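Local coordinates for beta-galactosidase (PDB 6Y2K), which hydrolyses terminal beta-galactosidic bonds as a hexameric, cold-active enzyme of glycoside hydrolase family 42 from an Antarctic, psychrophilic bacterium, at residues Gly169-Glu172 with Ala173-Ala177. Sequence-based numbering, arbitrary orientation.
Sequences GTVE and ALNKA
T170 stands at the N-cap of helix 171-178, and its OG1 accepts from the backbone N of A173 at 3.2 Å, a capping bond with an N-H...O angle of 158°. The hydroxyl gets there because OG1 lies between the backbone N and the carbonyl carbon (chi1 66°), which turns it over the start of the helix. The methyl of A173 packs against the same oxygen, CB to OG1 3.5 Å. Regular helical bonding starts at once: L174 N donates to T170 O, N175 N to V171 O at 2.8 Å, and K176 N to E172 O at 3.1 Å. The E172 side chain bends back over the first turn, bringing OE1 to 3.1 Å from its own backbone N, where a negative charge would probably suit the helix N-terminus. V171 holds CG2 anti to its backbone N, 4.1 Å from ND2 of N175, which leans back from one turn on. That ND2 lies 3.3 Å from V171 O, too poorly angled for a hydrogen bond; instead it donates to Y187 O, while OD1 accepts from N180 ND2. With an alanine at N175, Y187 O and N180 ND2 would probably lose these mates, and the following loop one of its ties to the helix. G169, just past helix 154-168, leaves helical geometry with positive phi. The turn lies in the TIM-barrel excursion between strands 134-138 and 238-244, its centre about 34 Å from that of the chain. L174 packs between L164 and Y168 of helix 154-168 and loop residues F190 and I193, while A177 O accepts from T503 OG1 and Q505 NE2, far along the sequence.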
loop_
_atom_site.group_PDB
_atom_site.type_symbol
_atom_site.label_atom_id
_atom_site.label_comp_id
_atom_site.label_asym_id
_atom_site.label_seq_id
_atom_site.Cartn_x
_atom_site.Cartn_y
_atom_site.Cartn_z
ATOM N N GLY A 169 42.730 40.707 17.213
ATOM C CA GLY A 169 43.548 41.719 17.893
ATOM C C GLY A 169 42.997 42.152 19.245
ATOM O O GLY A 169 43.678 42.021 20.262
ATOM N N THR A 170 41.779 42.694 19.247
ATOM C CA THR A 170 41.091 43.110 20.459
ATOM C C THR A 170 39.784 42.339 20.618
ATOM O O THR A 170 39.161 41.927 19.624
ATOM C CB THR A 170 40.765 44.613 20.421
ATOM O OG1 THR A 170 39.821 44.878 19.381
ATOM C CG2 THR A 170 42.026 45.444 20.174
ATOM N N VAL A 171 39.364 42.142 21.866
ATOM C CA VAL A 171 38.057 41.534 22.131
ATOM C C VAL A 171 36.891 42.407 21.621
ATOM O O VAL A 171 35.829 41.890 21.263
ATOM C CB VAL A 171 37.886 41.184 23.623
ATOM C CG1 VAL A 171 37.707 42.440 24.473
ATOM C CG2 VAL A 171 36.734 40.200 23.811
ATOM N N GLU A 172 37.106 43.721 21.561
ATOM C CA GLU A 172 36.116 44.656 21.022
ATOM C C GLU A 172 35.795 44.303 19.565
ATOM O O GLU A 172 34.618 44.248 19.170
ATOM C CB GLU A 172 36.615 46.116 21.123
ATOM C CG GLU A 172 36.592 46.736 22.531
ATOM C CD GLU A 172 37.606 46.151 23.541
ATOM O OE1 GLU A 172 38.743 45.772 23.149
ATOM O OE2 GLU A 172 37.245 46.064 24.749
ATOM N N ALA A 173 36.841 44.041 18.782
ATOM C CA ALA A 173 36.689 43.634 17.388
ATOM C C ALA A 173 35.969 42.293 17.246
ATOM O O ALA A 173 35.146 42.124 16.341
ATOM C CB ALA A 173 38.043 43.579 16.686
ATOM N N LEU A 174 36.275 41.351 18.140
ATOM C CA LEU A 174 35.586 40.063 18.165
ATOM C C LEU A 174 34.094 40.242 18.488
ATOM O O LEU A 174 33.243 39.629 17.819
ATOM C CB LEU A 174 36.257 39.113 19.164
ATOM C CG LEU A 174 35.656 37.709 19.371
ATOM C CD1 LEU A 174 36.731 36.727 19.831
ATOM C CD2 LEU A 174 34.465 37.738 20.339
ATOM N N ASN A 175 33.777 41.066 19.494
ATOM C CA ASN A 175 32.379 41.298 19.893
ATOM C C ASN A 175 31.566 41.900 18.748
ATOM O O ASN A 175 30.396 41.548 18.560
ATOM C CB ASN A 175 32.267 42.199 21.135
ATOM C CG ASN A 175 32.665 41.494 22.424
ATOM O OD1 ASN A 175 32.412 40.288 22.617
ATOM N ND2 ASN A 175 33.264 42.259 23.343
ATOM N N LYS A 176 32.199 42.782 17.970
ATOM C CA LYS A 176 31.552 43.379 16.813
ATOM C C LYS A 176 31.329 42.357 15.693
ATOM O O LYS A 176 30.240 42.299 15.110
ATOM C CB LYS A 176 32.365 44.563 16.284
ATOM C CG LYS A 176 31.576 45.446 15.328
ATOM C CD LYS A 176 32.461 46.464 14.615
ATOM C CE LYS A 176 31.701 47.134 13.479
ATOM N NZ LYS A 176 32.534 48.179 12.824
ATOM N N ALA A 177 32.364 41.572 15.398
ATOM C CA ALA A 177 32.289 40.516 14.381
ATOM C C ALA A 177 31.260 39.411 14.694
ATOM O O ALA A 177 30.579 38.936 13.788
ATOM C CB ALA A 177 33.670 39.910 14.158
#